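Local coordinates for protein GMP reductase (Trypanosoma brucei brucei, PDB 6JIG) that probably catalyses the irreversible, NADPH-dependent deamination of GMP to IMP, and also binds guanine nucleotides at its CBS module, at residues 73-78 against 86-91; 290-295 against 331-336; 24-29 against 467-472; 273-276 against 280-283; 53-58 against 404-409. The protein carries 1 engineered substitution. One frame throughout, in Å; residues are numbered along the deposited sequence.

Interaction 1 (73-78 against 86-91); sequences GILHRF and AMLREV
The beta-alpha packing of a TIM barrel is illustrated by Leu75, the last residue of strand 72-75, which points outward from the barrel wall onto Met87 and Leu88 of helix 81-93, the next helix along the chain. One methyl does most of the touching. Leu75 CD1 lies against the helix backbone itself, 3.7 Å from Leu88 CA, and meets the root of that side chain at 3.8 Å from Leu88 CB. The other branch turns to the methionine, with Leu75 CD2 4.2 Å from Met87 CE. Leu75 thus straddles two consecutive helix residues, its fork placed by a chi1 of -64° that sets CG opposite the carbonyl carbon.

Met87 comes from the helix side, CB aimed at the strand, and a bend at chi3 (-60°) directs CE to the backbone at the strand's end, 4.1 Å from His76 O. The contact is apolar, with polar order just past the strand end: Phe78 N donates to His76 ND1 at 3.0 Å, a bent bond (139°) that helps to fix the imidazole's rotation, while NE2 at the far side of the ring is hydrogen-bonded to Glu59.

Around this pair, Leu75 also packs on Ala63 and Met87 on Gln60, both of helix 60-68, whereas Leu88 touches Leu248 and Ala251 of helix 239-251. Helix 81-93 therefore packs between helices 60-68 and 239-251, on the outside of a strand that is itself bonded through its backbone to strands 49-51 and 232-235.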
# COMPACT_ATOMS: atom_id res chain seq x y z
N GLY A 73 -1.03 29.02 29.68
CA GLY A 73 -1.04 29.18 28.23
C GLY A 73 -0.50 30.55 27.87
O GLY A 73 -0.64 31.51 28.64
N ILE A 74 0.13 30.64 26.70
CA ILE A 74 0.60 31.91 26.14
C ILE A 74 -0.30 32.25 24.95
O ILE A 74 -0.28 31.56 23.92
CB ILE A 74 2.07 31.85 25.70
CG1 ILE A 74 2.99 31.36 26.82
CG2 ILE A 74 2.53 33.23 25.20
CD1 ILE A 74 2.89 32.18 28.13
N LEU A 75 -1.07 33.32 25.09
CA LEU A 75 -1.98 33.76 24.03
C LEU A 75 -1.20 34.24 22.80
O LEU A 75 -0.31 35.09 22.92
CB LEU A 75 -2.88 34.88 24.54
CG LEU A 75 -3.82 34.49 25.67
CD1 LEU A 75 -4.54 35.74 26.22
CD2 LEU A 75 -4.83 33.44 25.23
N HIS A 76 -1.57 33.73 21.63
CA HIS A 76 -0.84 34.06 20.42
C HIS A 76 -1.19 35.48 19.96
O HIS A 76 -2.21 36.06 20.37
CB HIS A 76 -1.14 33.04 19.32
CG HIS A 76 -2.50 33.20 18.71
ND1 HIS A 76 -2.74 34.04 17.65
CD2 HIS A 76 -3.68 32.62 19.02
CE1 HIS A 76 -4.03 33.98 17.33
NE2 HIS A 76 -4.62 33.13 18.15
N ARG A 77 -0.32 36.05 19.12
CA ARG A 77 -0.42 37.44 18.68
C ARG A 77 -0.85 37.58 17.22
O ARG A 77 -0.78 38.68 16.67
CB ARG A 77 0.92 38.15 18.90
CG ARG A 77 2.03 37.70 17.92
CD ARG A 77 3.34 38.40 18.23
NE ARG A 77 4.50 37.70 17.66
CZ ARG A 77 5.16 38.11 16.59
NH1 ARG A 77 4.78 39.21 15.96
NH2 ARG A 77 6.21 37.42 16.14
N PHE A 78 -1.29 36.49 16.59
CA PHE A 78 -1.76 36.57 15.21
C PHE A 78 -3.25 36.94 15.20
O PHE A 78 -4.12 36.23 14.72
CB PHE A 78 -1.50 35.25 14.49
CG PHE A 78 -0.07 35.11 14.02
CD1 PHE A 78 0.95 35.77 14.67
CD2 PHE A 78 0.25 34.31 12.93
CE1 PHE A 78 2.26 35.66 14.26
CE2 PHE A 78 1.57 34.19 12.51
CZ PHE A 78 2.57 34.86 13.18
N ALA A 86 -9.00 40.98 24.28
CA ALA A 86 -10.31 40.41 24.58
C ALA A 86 -10.19 38.96 25.05
O ALA A 86 -10.88 38.54 25.99
CB ALA A 86 -11.21 40.50 23.34
N MET A 87 -9.34 38.17 24.39
CA MET A 87 -9.11 36.81 24.87
C MET A 87 -8.58 36.83 26.29
O MET A 87 -8.99 36.03 27.14
CB MET A 87 -8.14 36.07 23.96
CG MET A 87 -8.66 35.83 22.58
SD MET A 87 -7.55 34.67 21.74
CE MET A 87 -6.03 35.59 21.80
N LEU A 88 -7.64 37.74 26.57
CA LEU A 88 -7.05 37.84 27.89
C LEU A 88 -8.10 38.17 28.94
O LEU A 88 -8.17 37.52 30.00
CB LEU A 88 -5.93 38.88 27.87
CG LEU A 88 -4.84 38.63 28.91
CD1 LEU A 88 -3.52 39.08 28.39
CD2 LEU A 88 -5.19 39.35 30.22
N ARG A 89 -8.95 39.16 28.67
CA ARG A 89 -10.00 39.52 29.62
C ARG A 89 -10.97 38.37 29.84
O ARG A 89 -11.50 38.22 30.95
CB ARG A 89 -10.75 40.75 29.13
CG ARG A 89 -9.98 42.05 29.31
CD ARG A 89 -10.87 43.24 28.95
NE ARG A 89 -11.07 43.32 27.51
CZ ARG A 89 -10.35 44.11 26.71
NH1 ARG A 89 -9.41 44.90 27.24
NH2 ARG A 89 -10.58 44.13 25.41
N GLU A 90 -11.23 37.56 28.82
CA GLU A 90 -12.10 36.41 29.03
C GLU A 90 -11.44 35.39 29.95
O GLU A 90 -12.11 34.78 30.79
CB GLU A 90 -12.47 35.76 27.70
CG GLU A 90 -13.44 36.61 26.88
CD GLU A 90 -13.97 35.88 25.66
OE1 GLU A 90 -14.25 34.67 25.77
OE2 GLU A 90 -14.11 36.52 24.60
N VAL A 91 -10.13 35.18 29.78
CA VAL A 91 -9.42 34.27 30.68
C VAL A 91 -9.53 34.77 32.12
O VAL A 91 -9.79 34.00 33.05
CB VAL A 91 -7.96 34.11 30.26
CG1 VAL A 91 -7.21 33.25 31.28
CG2 VAL A 91 -7.86 33.47 28.86

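Interaction 2 (290-295 against 331-336); sequences NIASAE and LSAVLA
Ala292 and Ala333 bring their backbones to a CA-CA distance of 4.8 Å, and the approach continues one turn further along helix 330-344, where Ala294 CA and Ala336 CA are 5.3 Å apart. The small side chains of the four alanines lining the interface are consistent with so close an approach. Ala292 CB and Ala333 CB meet methyl to methyl at 3.9 Å, and the Ala333 methyl also lies 3.9 Å from Ala292 O. That carbonyl oxygen is buried by the contact without a hydrogen-bonding partner in the model, a cost of close packing. Farther along, the relation is reversed: Ala294 CB leans on the helix backbone, 3.9 Å from Ala336 O.

Between the two alanines of its segment, Ser293 turns its side chain from the interface and serves as N-cap of helix 294-302, its OG hydrogen-bonded to Ala296 N. A second subunit reaches the same helix, its Phe3 packing on Ala336 and Ser332. Near the end of strand 285-291, Asn290 touches the bound GMP and is hydrogen-bonded to Asp351. The arrangement is that of a TIM barrel's catalytic rim, where the chain leaves strand 285-291 and the first turn of helix 294-302 rests on helix 330-344.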
# COMPACT_ATOMS: atom_id res chain seq x y z
N ASN A 290 13.25 33.09 20.18
CA ASN A 290 13.78 31.77 20.54
C ASN A 290 15.27 31.67 20.27
O ASN A 290 15.78 32.23 19.29
CB ASN A 290 13.04 30.68 19.75
CG ASN A 290 11.81 30.18 20.46
OD1 ASN A 290 11.19 30.92 21.23
ND2 ASN A 290 11.47 28.91 20.25
N ILE A 291 15.98 30.93 21.14
CA ILE A 291 17.43 30.91 21.12
C ILE A 291 17.87 29.46 21.23
O ILE A 291 17.10 28.57 21.59
CB ILE A 291 18.05 31.73 22.26
CG1 ILE A 291 17.63 31.16 23.60
CG2 ILE A 291 17.69 33.23 22.13
CD1 ILE A 291 18.52 31.63 24.76
N ALA A 292 19.14 29.24 20.94
CA ALA A 292 19.63 27.86 21.01
C ALA A 292 21.12 27.77 21.31
O ALA A 292 21.71 26.73 21.03
CB ALA A 292 19.32 27.12 19.70
N SER A 293 21.74 28.81 21.87
CA SER A 293 23.17 28.80 22.16
C SER A 293 23.44 29.49 23.49
O SER A 293 22.66 30.33 23.95
CB SER A 293 23.99 29.50 21.06
OG SER A 293 23.80 30.91 21.10
N ALA A 294 24.58 29.13 24.09
CA ALA A 294 24.98 29.77 25.34
C ALA A 294 25.18 31.27 25.14
O ALA A 294 24.79 32.07 26.00
CB ALA A 294 26.26 29.11 25.86
N GLU A 295 25.78 31.67 24.01
CA GLU A 295 25.98 33.09 23.75
C GLU A 295 24.64 33.82 23.66
O GLU A 295 24.50 34.94 24.16
CB GLU A 295 26.81 33.27 22.48
N LEU A 331 18.02 18.78 22.45
CA LEU A 331 18.60 18.44 23.75
C LEU A 331 19.88 19.22 23.99
O LEU A 331 20.09 19.76 25.08
CB LEU A 331 18.86 16.93 23.88
CG LEU A 331 19.29 16.53 25.29
CD1 LEU A 331 18.07 16.21 26.16
CD2 LEU A 331 20.27 15.34 25.29
N SER A 332 20.73 19.32 22.97
CA SER A 332 21.97 20.08 23.13
C SER A 332 21.67 21.56 23.33
O SER A 332 22.42 22.25 24.03
CB SER A 332 22.86 19.89 21.90
OG SER A 332 23.35 18.56 21.81
N ALA A 333 20.62 22.08 22.69
CA ALA A 333 20.30 23.49 22.86
C ALA A 333 19.87 23.78 24.30
O ALA A 333 20.30 24.78 24.90
CB ALA A 333 19.19 23.91 21.89
N VAL A 334 19.04 22.90 24.86
CA VAL A 334 18.61 23.04 26.25
C VAL A 334 19.81 22.93 27.19
O VAL A 334 19.97 23.73 28.12
CB VAL A 334 17.53 21.99 26.57
CG1 VAL A 334 17.18 21.98 28.08
CG2 VAL A 334 16.29 22.25 25.72
N LEU A 335 20.67 21.93 26.98
CA LEU A 335 21.85 21.78 27.83
C LEU A 335 22.70 23.04 27.82
O LEU A 335 23.13 23.52 28.87
CB LEU A 335 22.68 20.59 27.37
CG LEU A 335 22.17 19.18 27.70
CD1 LEU A 335 23.01 18.16 26.92
CD2 LEU A 335 22.24 18.87 29.19
N ALA A 336 22.97 23.58 26.63
CA ALA A 336 23.88 24.71 26.55
C ALA A 336 23.24 25.96 27.12
O ALA A 336 23.89 26.74 27.82
CB ALA A 336 24.31 24.95 25.09

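Interaction 3 (24-29 against 467-472); sequences HSRVTS and QRRTRF
Arg26 starts out from CB beside the helix rather than at it, with CG set between the backbone N and the carbonyl carbon (chi1 75°), and its extended chain carries the tip to Arg469. At its end CZ comes within 3.6 Å of Arg469 NH1. Beyond it, Arg26 NH1 makes the nearest approach, 2.9 Å from Arg469 NH1, and Arg26 NH2 is 3.8 Å from that same nitrogen. The two side chains cross at about a right angle, their guanidinium planes 72° apart, with Arg26 NH1 near the plane of the other group, at its edge.

Both nitrogens of the close pair are donors, so they are not bonded to each other; a shared carboxylate probably offsets their like charges: Glu465 OE1 forms salt bridges with Arg26 NH2 and with Arg469 NH1, which also bonds to Gly459 O. The bridge ties an N-terminal loop of the barrel domain to helix 463-469, near the far end of the sequence. In the loop, Ser25 OG accepts from Val27 N at 3.1 Å, an ST turn, and past the helix Arg471 NH1 reaches back to Arg468 O at 2.9 Å. Arg26 also packs on Asp266 of a second subunit.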
# COMPACT_ATOMS: atom_id res chain seq x y z
N HIS A 24 19.47 5.54 41.79
CA HIS A 24 18.90 5.10 43.06
C HIS A 24 17.72 5.98 43.45
O HIS A 24 17.84 7.21 43.53
CB HIS A 24 19.97 5.15 44.15
CG HIS A 24 19.45 4.82 45.51
ND1 HIS A 24 18.68 3.71 45.76
CD2 HIS A 24 19.58 5.47 46.69
CE1 HIS A 24 18.36 3.67 47.04
NE2 HIS A 24 18.89 4.73 47.63
N SER A 25 16.57 5.36 43.69
CA SER A 25 15.35 6.09 44.01
C SER A 25 14.93 5.77 45.44
O SER A 25 14.69 4.60 45.77
CB SER A 25 14.24 5.74 43.02
OG SER A 25 12.98 6.22 43.45
N ARG A 26 14.86 6.80 46.27
CA ARG A 26 14.24 6.66 47.58
C ARG A 26 12.75 6.93 47.53
O ARG A 26 12.07 6.87 48.56
CB ARG A 26 14.92 7.61 48.58
CG ARG A 26 14.52 9.07 48.39
CD ARG A 26 15.60 10.03 48.87
NE ARG A 26 15.15 11.42 48.87
CZ ARG A 26 15.10 12.20 47.78
NH1 ARG A 26 15.48 11.71 46.61
NH2 ARG A 26 14.68 13.45 47.87
N VAL A 27 12.23 7.22 46.33
CA VAL A 27 10.81 7.54 46.17
C VAL A 27 9.99 6.31 46.51
O VAL A 27 10.10 5.27 45.86
CB VAL A 27 10.52 8.01 44.74
CG1 VAL A 27 9.05 8.35 44.59
CG2 VAL A 27 11.43 9.20 44.34
N THR A 28 9.14 6.43 47.53
CA THR A 28 8.25 5.33 47.87
C THR A 28 6.84 5.52 47.32
O THR A 28 6.24 4.57 46.83
CB THR A 28 8.19 5.13 49.39
OG1 THR A 28 7.75 6.34 50.02
CG2 THR A 28 9.58 4.78 49.91
N SER A 29 6.31 6.74 47.36
CA SER A 29 4.98 7.03 46.84
C SER A 29 5.06 7.94 45.63
O SER A 29 5.85 8.90 45.60
CB SER A 29 4.10 7.67 47.92
N GLN A 467 16.79 18.15 37.68
CA GLN A 467 17.81 18.82 36.88
C GLN A 467 19.21 18.49 37.38
O GLN A 467 20.13 18.34 36.57
CB GLN A 467 17.57 20.33 36.91
CG GLN A 467 16.22 20.73 36.31
CD GLN A 467 15.85 22.15 36.64
OE1 GLN A 467 16.31 22.71 37.64
NE2 GLN A 467 15.00 22.74 35.82
N ARG A 468 19.39 18.34 38.69
CA ARG A 468 20.73 18.08 39.22
C ARG A 468 21.13 16.61 39.06
O ARG A 468 22.29 16.31 38.78
CB ARG A 468 20.81 18.49 40.69
N ARG A 469 20.18 15.69 39.22
CA ARG A 469 20.52 14.28 39.33
C ARG A 469 20.49 13.53 38.00
O ARG A 469 21.11 12.47 37.89
CB ARG A 469 19.56 13.58 40.31
CG ARG A 469 19.90 13.89 41.75
CD ARG A 469 18.82 13.50 42.74
NE ARG A 469 19.11 14.19 44.01
CZ ARG A 469 18.36 14.13 45.11
NH1 ARG A 469 17.26 13.40 45.13
NH2 ARG A 469 18.72 14.80 46.19
N THR A 470 19.79 14.05 36.99
CA THR A 470 19.63 13.28 35.77
C THR A 470 20.96 13.08 35.05
O THR A 470 21.79 14.00 34.96
CB THR A 470 18.62 13.96 34.84
OG1 THR A 470 17.30 13.81 35.40
CG2 THR A 470 18.62 13.32 33.45
N ARG A 471 21.18 11.86 34.59
CA ARG A 471 22.30 11.49 33.75
C ARG A 471 21.75 10.81 32.51
O ARG A 471 20.79 10.04 32.60
CB ARG A 471 23.27 10.53 34.47
CG ARG A 471 23.82 11.09 35.78
CD ARG A 471 24.75 12.27 35.54
NE ARG A 471 25.33 12.74 36.79
CZ ARG A 471 24.85 13.75 37.51
NH1 ARG A 471 23.79 14.42 37.09
NH2 ARG A 471 25.44 14.09 38.65
N PHE A 472 22.34 11.10 31.37
CA PHE A 472 21.87 10.55 30.10
C PHE A 472 22.84 9.51 29.57
O PHE A 472 24.04 9.54 29.85
CB PHE A 472 21.73 11.65 29.04
CG PHE A 472 20.64 12.66 29.35
CD1 PHE A 472 19.31 12.31 29.24
CD2 PHE A 472 20.97 13.95 29.73
CE1 PHE A 472 18.31 13.24 29.50
CE2 PHE A 472 19.98 14.89 29.99
CZ PHE A 472 18.65 14.53 29.88

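Interaction 4 (273-276 against 280-283); sequences KRLK and RTAS
Leu275, Thr281 and Ala282 carry this contact, in which the chain leaving a helix folds back over its last turn. Thr281 supplies the one direct hydrogen bond: its OG1 donates to Leu275 O at 2.9 Å, lying in the carbonyl plane on a lone pair, with a C=O...donor angle of 117°. A chi1 of 48° puts that hydroxyl between the backbone N and the carbonyl carbon, facing the helix. Asp278 O lies near the same hydroxyl as a weak alternative acceptor for its one proton.

Leu275 answers with its side chain, which crosses that of Thr281 at roughly a right angle. Its CD2 methyl comes across the threonine side chain, 3.8 Å from Thr281 OG1 and 3.9 Å from Thr281 CG2, so the hydroxyl has an apolar neighbour beside its carbonyl partner. This is the alpha-to-beta return of a TIM barrel, where helix 266-277 ends on the outside and a short loop leads into strand 285-291. Leu275 continues inward onto Ile286 of that strand and touches Ala245 of helix 239-251, while Thr281 packs on Met242 of the same helix.

Ala282 lies one residue farther on and presses its methyl against the helix end, with CB 3.4 Å from Lys276 O. Its own carbonyl is reached through water: Lys276 NZ donates to a water at 2.8 Å, and this water donates to Ala282 O, also at 2.8 Å. The lysine's CB points away from the loop, but bends further along the chain bring NZ back to that water, and its ammonium group is anchored by a salt bridge to Asp306.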
# COMPACT_ATOMS: atom_id res chain seq x y z
N LYS A 273 14.87 45.20 26.08
CA LYS A 273 15.31 46.41 26.76
C LYS A 273 14.19 47.45 26.82
O LYS A 273 14.00 48.11 27.85
CB LYS A 273 16.54 46.99 26.07
CG LYS A 273 17.83 46.21 26.35
CD LYS A 273 19.01 46.84 25.62
CE LYS A 273 20.33 46.15 26.00
NZ LYS A 273 21.46 46.52 25.08
N ARG A 274 13.45 47.60 25.72
CA ARG A 274 12.35 48.56 25.69
C ARG A 274 11.26 48.18 26.69
O ARG A 274 10.71 49.04 27.38
CB ARG A 274 11.77 48.65 24.28
CG ARG A 274 10.79 49.79 24.07
CD ARG A 274 10.84 50.28 22.62
NE ARG A 274 10.81 49.16 21.68
CZ ARG A 274 11.82 48.80 20.88
NH1 ARG A 274 12.96 49.48 20.89
NH2 ARG A 274 11.68 47.75 20.08
N LEU A 275 10.94 46.88 26.78
CA LEU A 275 9.89 46.43 27.68
C LEU A 275 10.30 46.59 29.14
O LEU A 275 9.48 46.94 29.98
CB LEU A 275 9.53 44.97 27.37
CG LEU A 275 8.83 44.78 26.03
CD1 LEU A 275 8.81 43.31 25.65
CD2 LEU A 275 7.41 45.35 26.08
N LYS A 276 11.57 46.32 29.46
CA LYS A 276 12.01 46.53 30.83
C LYS A 276 12.16 48.01 31.15
O LYS A 276 12.09 48.39 32.32
CB LYS A 276 13.35 45.81 31.10
CG LYS A 276 13.35 44.28 30.89
CD LYS A 276 12.47 43.55 31.89
CE LYS A 276 13.22 43.16 33.16
NZ LYS A 276 12.28 42.57 34.15
N ARG A 280 5.04 51.02 31.96
CA ARG A 280 3.77 50.44 31.56
C ARG A 280 3.88 48.94 31.25
O ARG A 280 2.86 48.24 31.27
CB ARG A 280 3.23 51.18 30.35
CG ARG A 280 2.90 52.65 30.64
CD ARG A 280 2.60 53.42 29.38
NE ARG A 280 3.78 53.58 28.53
CZ ARG A 280 3.76 54.15 27.33
NH1 ARG A 280 2.63 54.64 26.85
NH2 ARG A 280 4.88 54.24 26.62
N THR A 281 5.08 48.44 30.97
CA THR A 281 5.27 47.01 30.72
C THR A 281 6.22 46.33 31.70
O THR A 281 6.18 45.09 31.80
CB THR A 281 5.79 46.79 29.29
OG1 THR A 281 6.89 47.67 29.04
CG2 THR A 281 4.70 47.08 28.28
N ALA A 282 7.05 47.08 32.43
CA ALA A 282 8.04 46.47 33.31
C ALA A 282 7.44 45.91 34.59
O ALA A 282 8.16 45.31 35.39
CB ALA A 282 9.13 47.49 33.66
N SER A 283 6.13 46.07 34.78
CA SER A 283 5.48 45.47 35.93
C SER A 283 5.30 43.97 35.80
O SER A 283 4.88 43.34 36.78
CB SER A 283 4.11 46.11 36.15
OG SER A 283 3.35 46.06 34.95
O HOH W 1 9.60 43.33 34.08

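Interaction 5 (53-58 against 404-409); sequences NMDTVC and FGANLS
Asp55 points its carboxylate at the first turn of helix 404-414, where it meets the methyl of Ala406 coming the other way. Of its two oxygens OD2 is the nearer, 3.8 Å from Ala406 CB and 3.9 Å from Ala406 CA, while OD1 stands 4.1 Å from the same methyl. A chi1 of 66° tucks CG between the backbone N and the carbonyl carbon and directs the acid at the helix. One turn along the helix, Ser409 OG comes to 4.2 Å from Asp55 OD2, too far for a hydrogen bond, so contact with the helix is by packing alone.

The charge is met by Arg399, whose NH2 forms a salt bridge with OD2; this arginine also touches Ala406 and Ser409, so it contacts both partners. Behind the acid the loop is tightly turned, with Met54 O accepting from both Val57 N at 3.0 Å and Cys58 N at 3.1 Å. Met54 touches the bound GMP, and Asp55 packs on Met401, another GMP-binding residue: here a loop following the first barrel strand meets the excursion beyond the last one, beside the substrate pocket.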
# COMPACT_ATOMS: atom_id res chain seq x y z
N ASN A 53 1.98 29.43 22.13
CA ASN A 53 1.37 30.59 21.47
C ASN A 53 1.31 30.34 19.96
O ASN A 53 2.02 30.96 19.16
CB ASN A 53 2.13 31.86 21.79
CG ASN A 53 3.64 31.72 21.60
OD1 ASN A 53 4.26 30.77 22.10
ND2 ASN A 53 4.24 32.66 20.87
N MET A 54 0.44 29.41 19.58
CA MET A 54 0.10 29.12 18.20
C MET A 54 -1.39 29.32 18.01
O MET A 54 -2.17 29.05 18.93
CB MET A 54 0.48 27.68 17.84
CG MET A 54 1.98 27.46 17.84
SD MET A 54 2.36 25.70 17.67
CE MET A 54 1.57 25.38 16.09
N ASP A 55 -1.79 29.79 16.83
CA ASP A 55 -3.20 30.07 16.65
C ASP A 55 -4.03 28.82 16.44
O ASP A 55 -5.25 28.93 16.30
CB ASP A 55 -3.43 31.09 15.52
CG ASP A 55 -3.05 30.58 14.13
OD1 ASP A 55 -2.56 29.44 13.98
OD2 ASP A 55 -3.27 31.35 13.16
N THR A 56 -3.42 27.63 16.46
CA THR A 56 -4.16 26.38 16.51
C THR A 56 -4.03 25.68 17.86
O THR A 56 -4.49 24.54 18.01
CB THR A 56 -3.69 25.43 15.39
OG1 THR A 56 -2.28 25.24 15.49
CG2 THR A 56 -4.01 26.02 14.03
N VAL A 57 -3.43 26.33 18.85
CA VAL A 57 -3.23 25.68 20.15
C VAL A 57 -3.86 26.50 21.28
O VAL A 57 -4.69 25.98 22.03
CB VAL A 57 -1.74 25.42 20.43
CG1 VAL A 57 -1.56 24.89 21.82
CG2 VAL A 57 -1.16 24.43 19.41
N CYS A 58 -3.49 27.77 21.41
CA CYS A 58 -3.83 28.52 22.63
C CYS A 58 -4.62 29.80 22.34
O CYS A 58 -4.04 30.84 22.02
CB CYS A 58 -2.58 28.84 23.44
SG CYS A 58 -3.00 29.54 25.10
N PHE A 404 1.98 29.71 5.43
CA PHE A 404 1.05 30.55 4.68
C PHE A 404 -0.29 30.67 5.41
O PHE A 404 -0.86 31.77 5.48
CB PHE A 404 0.84 29.98 3.28
CG PHE A 404 1.90 30.41 2.29
CD1 PHE A 404 2.32 31.73 2.24
CD2 PHE A 404 2.47 29.49 1.42
CE1 PHE A 404 3.30 32.12 1.34
CE2 PHE A 404 3.44 29.88 0.51
CZ PHE A 404 3.85 31.20 0.47
N GLY A 405 -0.80 29.57 5.95
CA GLY A 405 -2.14 29.58 6.53
C GLY A 405 -2.27 30.55 7.69
O GLY A 405 -3.21 31.35 7.74
N ALA A 406 -1.33 30.49 8.63
CA ALA A 406 -1.38 31.37 9.80
C ALA A 406 -1.18 32.83 9.41
O ALA A 406 -1.72 33.73 10.07
CB ALA A 406 -0.34 30.94 10.83
N ASN A 407 -0.41 33.11 8.35
CA ASN A 407 -0.10 34.49 8.02
C ASN A 407 -1.21 35.18 7.23
O ASN A 407 -1.41 36.39 7.39
CB ASN A 407 1.23 34.56 7.26
CG ASN A 407 2.42 34.72 8.18
OD1 ASN A 407 2.69 35.82 8.67
ND2 ASN A 407 3.13 33.63 8.44
N LEU A 408 -1.93 34.44 6.38
CA LEU A 408 -3.12 35.00 5.75
C LEU A 408 -4.22 35.23 6.77
O LEU A 408 -4.97 36.21 6.66
CB LEU A 408 -3.61 34.07 4.63
N SER A 409 -4.33 34.35 7.76
CA SER A 409 -5.30 34.54 8.84
C SER A 409 -4.92 35.73 9.72
O SER A 409 -5.81 36.43 10.23
CB SER A 409 -5.40 33.26 9.67
OG SER A 409 -6.10 33.48 10.88

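In the fold
From the N terminus, the loop at 24-29 opens first and is met only at 467-472, so interaction 3 closes the widest loop and encloses all the others. Interaction 5, from 53-58 to 404-409, is nested within it, joining the turn after strand 49-51 to helix 404-414. Inside that second loop, interactions 1, 4 and 2 follow in series without crossing: 1 and 4 close short loops, 2 a longer one, and the CBS repeats lie between 1 and 4. Interaction 1 touches interaction 5, where His76 and Phe78 adjoin Asp55 and Ala406, while Leu331 of interaction 2 meets Phe472 of interaction 3. Interaction 4 stands apart, about 19 Å between centres from interaction 1.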